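Local coordinates for cellulase (Bacteroides salanitronis, PDB 6WQY), which probably hydrolyses internal beta-1,4-glucosidic linkages of cellulose and related polysaccharides, the part modelled here being its glycoside hydrolase family 5 domain, at residues V195-N200 against E233-P238; V202-V207 against L219-Y224; R245-V250 against G302-I307. One frame throughout, in Å; residues are numbered along the deposited sequence.

Interaction 1. Residues V195-N200 against E233-P238; sequences VLNEWN and ENFVLP
The side-chain amide of N197 grips the backbone of N234 and V236 with both of its ends. ND2 donates to N234 O at 3.0 Å, and this acceptor lies almost in the amide plane. OD1 accepts V236 N at 3.0 Å with an N-H···O angle of 164°, but here the donor stands well above the carbonyl plane. With CG anti to its own carbonyl carbon (chi1 -74°), N197 carries the amide away from the helix axis to meet the chain on both sides of F235, where helical geometry ends. In the (beta/alpha)8 barrel this clamps helix 191-209 to the return segment between helix 228-234 and strand 246-251.

The buried part of the contact lies one helical turn further on, where N200 CB packs on P238 CG at 4.0 Å. N200 ND2 hydrogen-bonds P222 O of strand 219-222 and also gives an N-H to a water, which lies 2.8 Å from V236 O and within reach of N197 OD1. The side around V236 is looser. A second water stands between N197 O and V236 O, and the exposed V236 side chain merely lies across the N197 amide, CG2 3.6 Å from ND2.

Interaction 2. Residues V202-V207 against L219-Y224; sequences VFVDAV and LGVPGY
F203 drives the corner of its ring at CE2 into the hollow between L219 and V221, which flank G220 on strand 219-222. CE2 comes 3.8 Å from L219 CB and 3.9 Å from V221 CG1, and at the floor of this notch it lies 3.7 Å from G220 O. The three neighbours approach obliquely to the ring. F203 has CG anti to its backbone N (chi1 155°), which sends the ring out from the helix to the strand.

L219 is the answering bump. Its CD1 enters the dip between F203 and V204, 4.3 Å from V204 CG2, while CD2 branches off toward V207, 4.1 Å from CG1, the two side chains sliding past each other in opposite directions. The segments belong to a beta-alpha-beta unit of the barrel, in which helix 191-209 leads into strand 219-222; their axes are nearly antiparallel, at 163°, and 10.0 Å apart at closest approach. All six touching residues are buried, and the contact across them is apolar packing.

V221, with CG1 anti to its carbonyl carbon (chi1 -77°), lets that methyl touch both the F203 ring and V204 CG2, 4.3 Å from the latter. The F203 ring is itself bordered by F169 of strand 167-170 and stacks edge-to-face with W153 of helix 139-159. An alanine in place of F203 would probably open a gap over G220 and leave W153 without its aromatic partner. V204 also packs against D240.

Interaction 3. Residues R245-V250 against G302-I307; sequences RLMVAV and GIPAYI
V248, A249 and V250 pair in parallel register with A305, Y306 and I307, joining strands 246-251 and 305-310, the sixth and seventh of the closed eight-stranded (beta/alpha)8 barrel. The short strand segments cross at -31°, in keeping with the twist and coil of such a barrel.

Three backbone hydrogen bonds form the ladder: V248 N to P304 O, Y306 N to V248 O at 2.9 Å, and V250 N to Y306 O at 3.0 Å. Weaker CA-H···O contacts supplement them. V248 O, already holding Y306 N, also takes the CA-H of A305 at a CA to O distance of 3.1 Å, and V250 O takes the CA-H of I307.

The face bearing V248, V250, A305 and I307 is turned to the surrounding helices. V248 CG2 meets I303 CG2 at 3.7 Å, and V250 CG2 reaches I307 CG1; helix 284-299 covers this side through F298, M294 and F291. Before the paired strands begin, P304 wedges its ring against the neighbouring strand, with CG 3.3 Å from L246 O and also against M247 CG.

The face bearing A249 and Y306 is dominated by the tyrosine. Its CG sits between the backbone N and the carbonyl carbon (chi1 65°), which lays the ring back across the neighbouring strand rather than straight out from its own. M247 comes to the ring from the edge, at about a right angle, with CB 3.8 Å from CD1. The phenolic OH hydrogen-bonds E170 OE1 of strand 167-170, and the small A249 fits beneath the ring, its CB 3.5 Å from Y306 CZ.

In the fold
Interactions 1 and 2 share helix 191-209 and hold it at successive turns, their centres 9 Å apart; L196 CD2 of interaction 1 packs 3.5 Å from Y224 N of interaction 2. Strand 219-222 in turn neighbours 245-250 of interaction 3, with L219 O 2.8 Å from M247 N. The return segment of interaction 1 meets interaction 3 directly, F235 CE1 being 3.6 Å from V248 CG2. Together they join helix, linker and three adjoining barrel strands. All lie away from the magnesium site at E95; in this family the active site sits at the C-terminal ends of the strands, toward which segment 245-250 runs.

Interaction 1. Residues V195-N200 against E233-P238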
loop_
_atom_site.group_PDB
_atom_site.type_symbol
_atom_site.label_atom_id
_atom_site.label_comp_id
_atom_site.label_asym_id
_atom_site.label_seq_id
_atom_site.Cartn_x
_atom_site.Cartn_y
_atom_site.Cartn_z
ATOM N N VAL A 195 3.768 -14.397 14.630
ATOM C CA VAL A 195 2.635 -14.889 13.853
ATOM C C VAL A 195 2.515 -14.148 12.529
ATOM O O VAL A 195 2.305 -14.773 11.482
ATOM C CB VAL A 195 1.343 -14.807 14.684
ATOM C CG1 VAL A 195 0.130 -15.074 13.811
ATOM C CG2 VAL A 195 1.399 -15.790 15.840
ATOM N N LEU A 196 2.653 -12.820 12.540
ATOM C CA LEU A 196 2.583 -12.082 11.283
ATOM C C LEU A 196 3.690 -12.535 10.334
ATOM O O LEU A 196 3.466 -12.708 9.126
ATOM C CB LEU A 196 2.653 -10.580 11.547
ATOM C CG LEU A 196 2.626 -9.715 10.296
ATOM C CD1 LEU A 196 1.427 -9.972 9.396
ATOM C CD2 LEU A 196 2.655 -8.234 10.688
ATOM N N ASN A 197 4.891 -12.747 10.857
ATOM C CA ASN A 197 5.961 -13.252 10.007
ATOM C C ASN A 197 5.621 -14.627 9.436
ATOM O O ASN A 197 5.934 -14.913 8.268
ATOM C CB ASN A 197 7.286 -13.271 10.767
ATOM C CG ASN A 197 7.874 -11.876 10.957
ATOM O OD1 ASN A 197 7.833 -11.044 10.049
ATOM N ND2 ASN A 197 8.436 -11.618 12.125
ATOM N N GLU A 198 4.974 -15.485 10.232
ATOM C CA GLU A 198 4.530 -16.783 9.743
ATOM C C GLU A 198 3.498 -16.627 8.633
ATOM O O GLU A 198 3.528 -17.366 7.635
ATOM C CB GLU A 198 3.911 -17.609 10.884
ATOM C CG GLU A 198 4.872 -18.049 11.964
ATOM C CD GLU A 198 4.205 -18.696 13.190
ATOM O OE1 GLU A 198 2.986 -19.027 13.165
ATOM O OE2 GLU A 198 4.923 -18.888 14.207
ATOM N N TRP A 199 2.552 -15.700 8.805
ATOM C CA TRP A 199 1.531 -15.485 7.788
ATOM C C TRP A 199 2.141 -15.035 6.473
ATOM O O TRP A 199 1.726 -15.490 5.394
ATOM C CB TRP A 199 0.538 -14.431 8.264
ATOM C CG TRP A 199 -0.371 -14.854 9.380
ATOM C CD1 TRP A 199 -0.459 -16.071 9.976
ATOM C CD2 TRP A 199 -1.332 -14.018 10.023
ATOM N NE1 TRP A 199 -1.442 -16.040 10.951
ATOM C CE2 TRP A 199 -1.980 -14.781 11.001
ATOM C CE3 TRP A 199 -1.703 -12.685 9.852
ATOM C CZ2 TRP A 199 -2.990 -14.249 11.811
ATOM C CZ3 TRP A 199 -2.693 -12.160 10.653
ATOM C CH2 TRP A 199 -3.330 -12.941 11.608
ATOM N N ASN A 200 3.127 -14.134 6.532
ATOM C CA ASN A 200 3.774 -13.707 5.301
ATOM C C ASN A 200 4.449 -14.883 4.609
ATOM O O ASN A 200 4.436 -14.973 3.371
ATOM C CB ASN A 200 4.768 -12.584 5.574
ATOM C CG ASN A 200 4.092 -11.237 5.769
ATOM O OD1 ASN A 200 2.986 -10.999 5.270
ATOM N ND2 ASN A 200 4.774 -10.338 6.474
ATOM N N GLU A 233 12.188 -3.339 13.623
ATOM C CA GLU A 233 12.547 -4.083 14.826
ATOM C C GLU A 233 12.141 -5.549 14.771
ATOM O O GLU A 233 12.848 -6.393 15.343
ATOM C CB GLU A 233 11.911 -3.412 16.050
ATOM C CG GLU A 233 12.448 -1.999 16.300
ATOM C CD GLU A 233 11.547 -1.131 17.168
ATOM O OE1 GLU A 233 10.490 -1.611 17.629
ATOM O OE2 GLU A 233 11.905 0.051 17.383
ATOM N N ASN A 234 11.040 -5.891 14.118
ATOM C CA ASN A 234 10.451 -7.215 14.279
ATOM C C ASN A 234 10.174 -7.970 12.993
ATOM O O ASN A 234 9.938 -9.189 13.061
ATOM C CB ASN A 234 9.153 -7.147 15.100
ATOM C CG ASN A 234 9.341 -6.409 16.399
ATOM O OD1 ASN A 234 8.881 -5.259 16.554
ATOM N ND2 ASN A 234 10.012 -7.027 17.317
ATOM N N PHE A 235 10.160 -7.324 11.836
ATOM C CA PHE A 235 9.903 -8.022 10.579
ATOM C C PHE A 235 11.039 -8.988 10.269
ATOM O O PHE A 235 12.214 -8.672 10.471
ATOM C CB PHE A 235 9.769 -6.978 9.463
ATOM C CG PHE A 235 9.673 -7.550 8.076
ATOM C CD1 PHE A 235 10.815 -7.811 7.361
ATOM C CD2 PHE A 235 8.444 -7.762 7.463
ATOM C CE1 PHE A 235 10.757 -8.317 6.078
ATOM C CE2 PHE A 235 8.373 -8.257 6.180
ATOM C CZ PHE A 235 9.530 -8.543 5.485
ATOM N N VAL A 236 10.680 -10.157 9.747
ATOM C CA VAL A 236 11.633 -11.146 9.260
ATOM C C VAL A 236 11.295 -11.434 7.803
ATOM O O VAL A 236 10.162 -11.797 7.487
ATOM C CB VAL A 236 11.591 -12.443 10.094
ATOM C CG1 VAL A 236 12.513 -13.498 9.470
ATOM C CG2 VAL A 236 11.972 -12.168 11.543
ATOM N N LEU A 237 12.263 -11.279 6.925
ATOM C CA LEU A 237 12.021 -11.531 5.508
ATOM C C LEU A 237 11.721 -13.008 5.297
ATOM O O LEU A 237 12.495 -13.851 5.744
ATOM C CB LEU A 237 13.257 -11.141 4.707
ATOM C CG LEU A 237 13.068 -11.044 3.196
ATOM C CD1 LEU A 237 12.154 -9.897 2.817
ATOM C CD2 LEU A 237 14.431 -10.899 2.507
ATOM N N PRO A 238 10.625 -13.358 4.623
ATOM C CA PRO A 238 10.345 -14.773 4.369
ATOM C C PRO A 238 11.430 -15.408 3.522
ATOM O O PRO A 238 12.107 -14.731 2.730
ATOM C CB PRO A 238 9.023 -14.747 3.594
ATOM C CG PRO A 238 8.365 -13.481 4.049
ATOM C CD PRO A 238 9.496 -12.495 4.212
HETATM O O HOH W 1 7.372 -11.287 7.366
HETATM O O HOH W 2 8.663 -14.296 7.518
#

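Interaction 2. Residues V202-V207 against L219-Y224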
loop_
_atom_site.group_PDB
_atom_site.type_symbol
_atom_site.label_atom_id
_atom_site.label_comp_id
_atom_site.label_asym_id
_atom_site.label_seq_id
_atom_site.Cartn_x
_atom_site.Cartn_y
_atom_site.Cartn_z
ATOM N N VAL A 202 3.459 -18.039 4.765
ATOM C CA VAL A 202 2.373 -18.821 4.172
ATOM C C VAL A 202 1.949 -18.236 2.832
ATOM O O VAL A 202 1.728 -18.971 1.861
ATOM C CB VAL A 202 1.194 -18.917 5.161
ATOM C CG1 VAL A 202 -0.063 -19.423 4.466
ATOM C CG2 VAL A 202 1.554 -19.807 6.346
ATOM N N PHE A 203 1.803 -16.911 2.775
ATOM C CA PHE A 203 1.469 -16.221 1.530
ATOM C C PHE A 203 2.512 -16.471 0.458
ATOM O O PHE A 203 2.170 -16.868 -0.665
ATOM C CB PHE A 203 1.327 -14.720 1.832
ATOM C CG PHE A 203 1.577 -13.803 0.664
ATOM C CD1 PHE A 203 0.628 -13.616 -0.334
ATOM C CD2 PHE A 203 2.755 -13.092 0.588
ATOM C CE1 PHE A 203 0.868 -12.738 -1.384
ATOM C CE2 PHE A 203 2.991 -12.219 -0.462
ATOM C CZ PHE A 203 2.033 -12.035 -1.437
ATOM N N VAL A 204 3.790 -16.247 0.773
ATOM C CA VAL A 204 4.827 -16.457 -0.236
ATOM C C VAL A 204 4.776 -17.890 -0.748
ATOM O O VAL A 204 4.769 -18.143 -1.961
ATOM C CB VAL A 204 6.215 -16.105 0.326
ATOM C CG1 VAL A 204 7.315 -16.497 -0.658
ATOM C CG2 VAL A 204 6.321 -14.629 0.664
ATOM N N ASP A 205 4.724 -18.856 0.171
ATOM C CA ASP A 205 4.738 -20.256 -0.237
ATOM C C ASP A 205 3.552 -20.576 -1.136
ATOM O O ASP A 205 3.687 -21.309 -2.124
ATOM C CB ASP A 205 4.721 -21.166 0.994
ATOM C CG ASP A 205 6.005 -21.096 1.814
ATOM O OD1 ASP A 205 6.989 -20.491 1.369
ATOM O OD2 ASP A 205 6.020 -21.691 2.923
ATOM N N ALA A 206 2.371 -20.068 -0.793
ATOM C CA ALA A 206 1.181 -20.378 -1.571
ATOM C C ALA A 206 1.271 -19.794 -2.974
ATOM O O ALA A 206 0.889 -20.447 -3.947
ATOM C CB ALA A 206 -0.071 -19.874 -0.852
ATOM N N VAL A 207 1.761 -18.558 -3.097
ATOM C CA VAL A 207 1.911 -17.947 -4.415
ATOM C C VAL A 207 2.927 -18.723 -5.243
ATOM O O VAL A 207 2.675 -19.069 -6.403
ATOM C CB VAL A 207 2.295 -16.461 -4.281
ATOM C CG1 VAL A 207 2.644 -15.875 -5.656
ATOM C CG2 VAL A 207 1.168 -15.664 -3.622
ATOM N N LEU A 219 6.521 -9.592 -4.829
ATOM C CA LEU A 219 5.508 -9.661 -3.792
ATOM C C LEU A 219 5.823 -8.651 -2.698
ATOM O O LEU A 219 6.996 -8.394 -2.392
ATOM C CB LEU A 219 5.450 -11.053 -3.162
ATOM C CG LEU A 219 5.396 -12.229 -4.134
ATOM C CD1 LEU A 219 5.410 -13.542 -3.360
ATOM C CD2 LEU A 219 4.189 -12.163 -5.050
ATOM N N GLY A 220 4.770 -8.093 -2.095
ATOM C CA GLY A 220 4.901 -7.204 -0.949
ATOM C C GLY A 220 4.480 -7.912 0.330
ATOM O O GLY A 220 3.483 -8.630 0.344
ATOM N N VAL A 221 5.242 -7.688 1.395
ATOM C CA VAL A 221 4.984 -8.283 2.704
ATOM C C VAL A 221 5.134 -7.212 3.776
ATOM O O VAL A 221 6.165 -6.527 3.814
ATOM C CB VAL A 221 5.892 -9.502 2.966
ATOM C CG1 VAL A 221 5.376 -10.709 2.193
ATOM C CG2 VAL A 221 7.344 -9.213 2.595
ATOM N N PRO A 222 4.140 -7.040 4.663
ATOM C CA PRO A 222 4.214 -5.955 5.639
ATOM C C PRO A 222 4.749 -6.372 6.999
ATOM O O PRO A 222 4.733 -7.544 7.387
ATOM C CB PRO A 222 2.746 -5.523 5.771
ATOM C CG PRO A 222 1.996 -6.834 5.645
ATOM C CD PRO A 222 2.775 -7.597 4.568
ATOM N N GLY A 223 5.183 -5.363 7.758
ATOM C CA GLY A 223 5.392 -5.490 9.178
ATOM C C GLY A 223 4.158 -5.073 9.952
ATOM O O GLY A 223 3.129 -4.678 9.397
ATOM N N TYR A 224 4.276 -5.148 11.275
ATOM C CA TYR A 224 3.132 -4.940 12.150
ATOM C C TYR A 224 2.579 -3.531 11.998
ATOM O O TYR A 224 3.329 -2.547 12.064
ATOM C CB TYR A 224 3.533 -5.239 13.599
ATOM C CG TYR A 224 2.354 -5.452 14.523
ATOM C CD1 TYR A 224 1.723 -4.396 15.150
ATOM C CD2 TYR A 224 1.890 -6.738 14.799
ATOM C CE1 TYR A 224 0.657 -4.594 15.997
ATOM C CE2 TYR A 224 0.833 -6.943 15.661
ATOM C CZ TYR A 224 0.231 -5.876 16.279
ATOM O OH TYR A 224 -0.824 -6.039 17.152
#

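Interaction 3. Residues R245-V250 against G302-I307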
loop_
_atom_site.group_PDB
_atom_site.type_symbol
_atom_site.label_atom_id
_atom_site.label_comp_id
_atom_site.label_asym_id
_atom_site.label_seq_id
_atom_site.Cartn_x
_atom_site.Cartn_y
_atom_site.Cartn_z
ATOM N N ARG A 245 12.766 -10.832 -4.829
ATOM C CA ARG A 245 11.393 -10.673 -5.286
ATOM C C ARG A 245 10.427 -10.446 -4.136
ATOM O O ARG A 245 9.209 -10.546 -4.343
ATOM C CB ARG A 245 10.934 -11.854 -6.143
ATOM C CG ARG A 245 11.656 -11.977 -7.484
ATOM C CD ARG A 245 11.309 -10.839 -8.421
ATOM N NE ARG A 245 12.018 -10.936 -9.691
ATOM C CZ ARG A 245 13.248 -10.475 -9.897
ATOM N NH1 ARG A 245 13.924 -9.879 -8.912
ATOM N NH2 ARG A 245 13.816 -10.606 -11.087
ATOM N N LEU A 246 10.923 -10.129 -2.942
ATOM C CA LEU A 246 10.091 -9.773 -1.803
ATOM C C LEU A 246 10.418 -8.351 -1.378
ATOM O O LEU A 246 11.586 -8.015 -1.154
ATOM C CB LEU A 246 10.304 -10.709 -0.617
ATOM C CG LEU A 246 10.013 -12.177 -0.877
ATOM C CD1 LEU A 246 10.241 -12.968 0.405
ATOM C CD2 LEU A 246 8.622 -12.422 -1.427
ATOM N N MET A 247 9.379 -7.525 -1.251
ATOM C CA MET A 247 9.524 -6.113 -0.910
ATOM C C MET A 247 8.802 -5.836 0.401
ATOM O O MET A 247 7.656 -6.267 0.576
ATOM C CB MET A 247 8.936 -5.212 -2.014
ATOM C CG MET A 247 9.360 -5.587 -3.429
ATOM S SD MET A 247 8.775 -4.474 -4.699
ATOM C CE MET A 247 7.013 -4.755 -4.607
ATOM N N VAL A 248 9.461 -5.132 1.313
ATOM C CA VAL A 248 8.861 -4.785 2.601
ATOM C C VAL A 248 7.920 -3.605 2.412
ATOM O O VAL A 248 8.322 -2.545 1.924
ATOM C CB VAL A 248 9.944 -4.440 3.625
ATOM C CG1 VAL A 248 9.338 -4.171 4.992
ATOM C CG2 VAL A 248 10.989 -5.556 3.709
ATOM N N ALA A 249 6.671 -3.770 2.827
ATOM C CA ALA A 249 5.661 -2.728 2.724
ATOM C C ALA A 249 5.523 -1.992 4.048
ATOM O O ALA A 249 5.321 -2.627 5.080
ATOM C CB ALA A 249 4.309 -3.352 2.363
ATOM N N VAL A 250 5.602 -0.647 4.013
ATOM C CA VAL A 250 5.295 0.194 5.165
ATOM C C VAL A 250 4.320 1.280 4.725
ATOM O O VAL A 250 4.199 1.593 3.544
ATOM C CB VAL A 250 6.546 0.818 5.816
ATOM C CG1 VAL A 250 7.450 -0.263 6.384
ATOM C CG2 VAL A 250 7.290 1.707 4.850
ATOM N N GLY A 302 20.176 -4.800 0.764
ATOM C CA GLY A 302 19.738 -5.436 -0.460
ATOM C C GLY A 302 18.281 -5.822 -0.488
ATOM O O GLY A 302 17.866 -6.547 -1.409
ATOM N N ILE A 303 17.497 -5.380 0.481
ATOM C CA ILE A 303 16.088 -5.746 0.578
ATOM C C ILE A 303 15.255 -4.556 0.109
ATOM O O ILE A 303 15.331 -3.484 0.731
ATOM C CB ILE A 303 15.709 -6.138 2.017
ATOM C CG1 ILE A 303 16.591 -7.285 2.512
ATOM C CG2 ILE A 303 14.230 -6.509 2.083
ATOM C CD1 ILE A 303 16.438 -7.561 3.991
ATOM N N PRO A 304 14.458 -4.699 -0.944
ATOM C CA PRO A 304 13.618 -3.580 -1.394
ATOM C C PRO A 304 12.479 -3.317 -0.427
ATOM O O PRO A 304 12.059 -4.192 0.330
ATOM C CB PRO A 304 13.096 -4.040 -2.763
ATOM C CG PRO A 304 13.166 -5.524 -2.724
ATOM C CD PRO A 304 14.254 -5.910 -1.761
ATOM N N ALA A 305 11.965 -2.089 -0.486
ATOM C CA ALA A 305 10.860 -1.676 0.365
ATOM C C ALA A 305 10.079 -0.586 -0.340
ATOM O O ALA A 305 10.630 0.172 -1.141
ATOM C CB ALA A 305 11.371 -1.163 1.715
ATOM N N TYR A 306 8.788 -0.478 -0.005
ATOM C CA TYR A 306 7.950 0.548 -0.602
ATOM C C TYR A 306 7.015 1.131 0.440
ATOM O O TYR A 306 6.694 0.508 1.447
ATOM C CB TYR A 306 7.156 0.052 -1.814
ATOM C CG TYR A 306 6.115 -1.026 -1.545
ATOM C CD1 TYR A 306 6.486 -2.348 -1.379
ATOM C CD2 TYR A 306 4.758 -0.723 -1.494
ATOM C CE1 TYR A 306 5.544 -3.340 -1.162
ATOM C CE2 TYR A 306 3.808 -1.705 -1.278
ATOM C CZ TYR A 306 4.200 -3.025 -1.116
ATOM O OH TYR A 306 3.295 -4.040 -0.923
ATOM N N ILE A 307 6.591 2.363 0.181
ATOM C CA ILE A 307 5.662 3.090 1.045
ATOM C C ILE A 307 4.297 2.938 0.382
ATOM O O ILE A 307 3.927 3.680 -0.535
ATOM C CB ILE A 307 6.087 4.544 1.227
ATOM C CG1 ILE A 307 7.458 4.635 1.911
ATOM C CG2 ILE A 307 5.042 5.304 2.021
ATOM C CD1 ILE A 307 8.162 5.931 1.678
#